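Local structure of 2-oxoglutarate dehydrogenase E3 component (Thermus thermophilus, 2YQU) at residues 19-25 against 321-326; 332-337 against 415-419. The protein probably catalyses the NAD(+)-dependent reoxidation of protein-bound dihydrolipoyl groups, using one FAD per subunit, as a dihydrolipoamide dehydrogenase of 2-oxo acid dehydrogenase complexes. Residues are numbered along the deposited sequence.

Interaction 1 of 2, residues 19-25 against 321-326; sequences RAAQLGM and VEHMVR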
# COMPACT_ATOMS: atom_id res chain seq x y z
N ARG A 19 -17.98 -18.89 6.84
CA ARG A 19 -17.24 -19.35 8.01
C ARG A 19 -17.98 -20.45 8.77
O ARG A 19 -17.36 -21.43 9.21
CB ARG A 19 -16.94 -18.19 8.95
CG ARG A 19 -16.00 -18.55 10.09
CD ARG A 19 -14.60 -18.96 9.63
NE ARG A 19 -13.83 -19.48 10.76
CZ ARG A 19 -13.03 -20.55 10.73
NH1 ARG A 19 -12.89 -21.28 9.63
NH2 ARG A 19 -12.37 -20.89 11.83
N ALA A 20 -19.29 -20.28 8.92
CA ALA A 20 -20.13 -21.26 9.60
C ALA A 20 -20.06 -22.61 8.88
O ALA A 20 -19.91 -23.66 9.53
CB ALA A 20 -21.57 -20.76 9.69
N ALA A 21 -20.16 -22.58 7.55
CA ALA A 21 -20.00 -23.79 6.75
C ALA A 21 -18.64 -24.43 6.98
O ALA A 21 -18.55 -25.65 7.13
CB ALA A 21 -20.19 -23.48 5.27
N GLN A 22 -17.59 -23.62 7.03
CA GLN A 22 -16.24 -24.12 7.31
C GLN A 22 -16.14 -24.79 8.68
O GLN A 22 -15.34 -25.70 8.86
CB GLN A 22 -15.21 -22.98 7.21
CG GLN A 22 -14.99 -22.47 5.80
CD GLN A 22 -13.95 -21.36 5.72
OE1 GLN A 22 -13.53 -20.81 6.75
NE2 GLN A 22 -13.54 -21.02 4.51
N LEU A 23 -16.95 -24.33 9.62
CA LEU A 23 -16.96 -24.89 10.98
C LEU A 23 -17.83 -26.14 11.08
O LEU A 23 -17.85 -26.79 12.12
CB LEU A 23 -17.44 -23.83 11.98
CG LEU A 23 -16.47 -22.65 12.12
CD1 LEU A 23 -17.15 -21.47 12.80
CD2 LEU A 23 -15.22 -23.06 12.89
N GLY A 24 -18.54 -26.46 10.00
CA GLY A 24 -19.33 -27.68 9.92
C GLY A 24 -20.82 -27.49 10.14
O GLY A 24 -21.54 -28.47 10.30
N MET A 25 -21.27 -26.24 10.18
CA MET A 25 -22.68 -25.93 10.37
C MET A 25 -23.47 -26.11 9.07
O MET A 25 -22.94 -25.89 7.97
CB MET A 25 -22.85 -24.49 10.86
CG MET A 25 -22.16 -24.17 12.19
SD MET A 25 -22.59 -22.52 12.79
CE MET A 25 -24.13 -22.90 13.58
N VAL A 321 -20.17 -16.60 14.63
CA VAL A 321 -20.33 -18.02 14.29
C VAL A 321 -19.28 -18.88 14.98
O VAL A 321 -19.55 -20.02 15.33
CB VAL A 321 -20.38 -18.27 12.75
CG1 VAL A 321 -21.52 -17.49 12.11
CG2 VAL A 321 -19.06 -17.96 12.07
N GLU A 322 -18.09 -18.33 15.18
CA GLU A 322 -17.08 -19.02 15.97
C GLU A 322 -17.51 -19.16 17.43
O GLU A 322 -17.18 -20.15 18.08
CB GLU A 322 -15.74 -18.29 15.84
CG GLU A 322 -15.07 -18.56 14.50
CD GLU A 322 -13.69 -17.95 14.36
OE1 GLU A 322 -13.03 -18.26 13.35
OE2 GLU A 322 -13.26 -17.17 15.25
N HIS A 323 -18.27 -18.20 17.95
CA HIS A 323 -18.80 -18.29 19.31
C HIS A 323 -19.91 -19.34 19.39
O HIS A 323 -19.98 -20.10 20.35
CB HIS A 323 -19.35 -16.96 19.79
CG HIS A 323 -19.79 -16.97 21.22
ND1 HIS A 323 -21.11 -16.83 21.60
CD2 HIS A 323 -19.09 -17.15 22.37
CE1 HIS A 323 -21.20 -16.88 22.92
NE2 HIS A 323 -19.99 -17.08 23.41
N MET A 324 -20.76 -19.38 18.37
CA MET A 324 -21.82 -20.39 18.28
C MET A 324 -21.24 -21.80 18.43
O MET A 324 -21.75 -22.61 19.19
CB MET A 324 -22.55 -20.29 16.94
CG MET A 324 -23.43 -19.08 16.78
SD MET A 324 -23.95 -18.88 15.09
CE MET A 324 -24.45 -17.16 15.08
N VAL A 325 -20.18 -22.08 17.69
CA VAL A 325 -19.64 -23.45 17.60
C VAL A 325 -18.66 -23.77 18.74
O VAL A 325 -18.71 -24.86 19.31
CB VAL A 325 -18.97 -23.68 16.23
CG1 VAL A 325 -18.28 -25.05 16.15
CG2 VAL A 325 -20.00 -23.53 15.11
N ARG A 326 -17.79 -22.82 19.08
CA ARG A 326 -16.69 -23.08 20.02
C ARG A 326 -16.86 -22.45 21.40
O ARG A 326 -16.15 -22.80 22.34
CB ARG A 326 -15.37 -22.58 19.42
CG ARG A 326 -14.98 -23.22 18.10
CD ARG A 326 -13.90 -22.45 17.36
NE ARG A 326 -13.36 -23.18 16.22
CZ ARG A 326 -12.47 -22.68 15.36
NH1 ARG A 326 -12.00 -21.44 15.51
NH2 ARG A 326 -12.04 -23.42 14.35
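In the Rossmann-type FAD domain, the C-terminal end of helix 11-22, which follows the first strand, packs beside the last turns of helix 310-326; their CA atoms come closest at Ala20 and Val321, 5.7 Å apart. Each nitrogen of the Arg19 guanidinium donates a hydrogen bond: NE and NH2 both to OE1 of Glu322, at 3.0 and 3.1 Å, in a salt bridge at the guanidinium edge, and NH1 to OE1 of Gln22 at 3.0 Å. Gln22 NE2 donates to the carbonyl of Pro452 of the second subunit. Arg326 joins the network through a long, charge-only contact, its NH1 lying 4.0 Å from Glu322 OE1, which sits well out of the Arg326 guanidinium plane. A Schellman motif at Gly24, whose phi is 101°, closes the first helix, with Met25 N bonded to Ala20 O and Gly24 N to Ala21 O, both at 3.0 Å. Beside the salt bridge, Val321 meets Ala20 and Leu23, and Met25 SD rests 3.6 Å from Val325 CG2.

Interaction 2 of 2, residues 332-337 against 415-419; sequences DYQAIP and ALALF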
# COMPACT_ATOMS: atom_id res chain seq x y z
N ASP A 332 -11.25 -7.43 17.47
CA ASP A 332 -10.37 -6.37 17.93
C ASP A 332 -10.80 -5.08 17.26
O ASP A 332 -10.32 -4.78 16.17
CB ASP A 332 -8.92 -6.68 17.62
CG ASP A 332 -7.98 -5.68 18.23
OD1 ASP A 332 -8.46 -4.68 18.82
OD2 ASP A 332 -6.74 -5.82 18.20
N TYR A 333 -11.69 -4.34 17.90
CA TYR A 333 -12.20 -3.08 17.33
C TYR A 333 -11.11 -2.03 17.14
O TYR A 333 -11.21 -1.20 16.24
CB TYR A 333 -13.37 -2.54 18.17
CG TYR A 333 -14.57 -3.45 18.07
CD1 TYR A 333 -15.37 -3.45 16.93
CD2 TYR A 333 -14.87 -4.35 19.09
CE1 TYR A 333 -16.45 -4.31 16.82
CE2 TYR A 333 -15.96 -5.22 18.98
CZ TYR A 333 -16.74 -5.19 17.84
OH TYR A 333 -17.82 -6.04 17.72
N GLN A 334 -10.07 -2.09 17.95
CA GLN A 334 -8.95 -1.13 17.86
C GLN A 334 -8.03 -1.33 16.66
O GLN A 334 -7.19 -0.47 16.35
CB GLN A 334 -8.11 -1.20 19.14
CG GLN A 334 -8.88 -0.85 20.38
CD GLN A 334 -9.61 0.46 20.24
OE1 GLN A 334 -8.99 1.51 20.10
NE2 GLN A 334 -10.94 0.39 20.22
N ALA A 335 -8.17 -2.46 15.97
CA ALA A 335 -7.35 -2.77 14.80
C ALA A 335 -8.13 -2.62 13.49
O ALA A 335 -7.62 -2.99 12.44
CB ALA A 335 -6.77 -4.16 14.93
N ILE A 336 -9.36 -2.11 13.57
CA ILE A 336 -10.21 -1.95 12.39
C ILE A 336 -9.99 -0.57 11.79
O ILE A 336 -10.36 0.44 12.41
CB ILE A 336 -11.70 -2.13 12.77
CG1 ILE A 336 -11.96 -3.59 13.14
CG2 ILE A 336 -12.61 -1.69 11.62
CD1 ILE A 336 -13.40 -3.88 13.60
N PRO A 337 -9.42 -0.49 10.59
CA PRO A 337 -9.22 0.80 9.92
C PRO A 337 -10.50 1.36 9.33
O PRO A 337 -11.40 0.61 8.93
CB PRO A 337 -8.25 0.47 8.80
CG PRO A 337 -8.52 -0.93 8.48
CD PRO A 337 -8.89 -1.60 9.76
N ALA A 415 -2.72 -1.17 11.05
CA ALA A 415 -3.79 -1.98 11.59
C ALA A 415 -3.24 -3.31 12.09
O ALA A 415 -3.60 -3.76 13.19
CB ALA A 415 -4.88 -2.18 10.56
N LEU A 416 -2.34 -3.92 11.31
CA LEU A 416 -1.67 -5.15 11.72
C LEU A 416 -0.87 -4.93 12.98
O LEU A 416 -0.94 -5.74 13.89
CB LEU A 416 -0.75 -5.71 10.63
CG LEU A 416 -0.18 -7.10 10.92
CD1 LEU A 416 -1.29 -8.14 11.00
CD2 LEU A 416 0.85 -7.50 9.88
N ALA A 417 -0.12 -3.83 13.03
CA ALA A 417 0.68 -3.53 14.21
C ALA A 417 -0.21 -3.43 15.46
O ALA A 417 0.12 -3.99 16.51
CB ALA A 417 1.49 -2.28 14.00
N LEU A 418 -1.36 -2.77 15.33
CA LEU A 418 -2.33 -2.66 16.43
C LEU A 418 -2.89 -4.03 16.84
O LEU A 418 -3.03 -4.31 18.04
CB LEU A 418 -3.48 -1.72 16.04
CG LEU A 418 -3.12 -0.27 16.37
CD1 LEU A 418 -3.81 0.71 15.45
CD2 LEU A 418 -3.47 0.03 17.82
N PHE A 419 -3.19 -4.87 15.85
CA PHE A 419 -3.66 -6.24 16.08
C PHE A 419 -2.61 -7.04 16.84
O PHE A 419 -2.96 -7.85 17.69
CB PHE A 419 -3.99 -6.93 14.75
CG PHE A 419 -4.68 -8.26 14.90
CD1 PHE A 419 -5.96 -8.32 15.44
CD2 PHE A 419 -4.07 -9.44 14.49
CE1 PHE A 419 -6.62 -9.53 15.57
CE2 PHE A 419 -4.73 -10.66 14.62
CZ PHE A 419 -6.00 -10.70 15.17
O HOH W 1 -5.29 -7.82 18.87
O HOH W 2 -5.48 -4.01 19.45
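Helix 407-419 of the dimerisation domain ends against the linker that leaves the FAD-binding part of the chain, where residues 333-335 form a short 3-10 turn. No direct hydrogen bond crosses between 332-337 and 415-419; the contact rests on small apolar surfaces and two waters. Ala415 comes first: its CB lies 3.4 Å from the carbonyl O of Ala335 and 4.1 Å from CD of Pro337, and the CA atoms of Ala335 and Ala415 are 4.9 Å apart, an approach eased by the small side chains. One turn on, Leu418 sets CD1 3.7 Å from Gln334 O and CB 4.2 Å from Ala335 CB. Its carbonyl O accepts from water 2 at 2.8 Å, and the same water donates to Asp332 OD2 at 2.5 Å. Phe419 follows, its ring edge turned to the Ala335 methyl and its CB 3.9 Å from Ala335 CB; water 1 donates to both Phe419 O and Asp332 OD2, each at 2.6 Å. Phe419 also packs on Asp426 of the second subunit. Ala415 and Leu418 touch Val349 of strand 345-350, and Leu418 meets Ile397 of strand 397-404, so the helix end packs on both the linker and these two strands of the antiparallel sheet.

Overall arrangement
Helix 310-326 ends in interaction 1 and the chain runs on to the linker of interaction 2, so the first contact is complete in the sequence before the second begins. Their centres are 23 Å and their nearest atoms about 10 Å apart, so they do not meet. Interaction 1 joins two FAD-domain helices; interaction 2 ties the linker to the dimerisation domain. The side chains of Val321 and Pro337 lie about 12 and 8 Å from bound FAD, putting interaction 2 nearer the cofactor. Pro337 O accepts a hydrogen bond from NE2 of His311, a predicted FAD-binding residue; the Pro337 side chain is about 4 Å from that of Val339, which binds NAD(+), and packs on Ala433 of the second subunit, next to His434, the predicted proton acceptor.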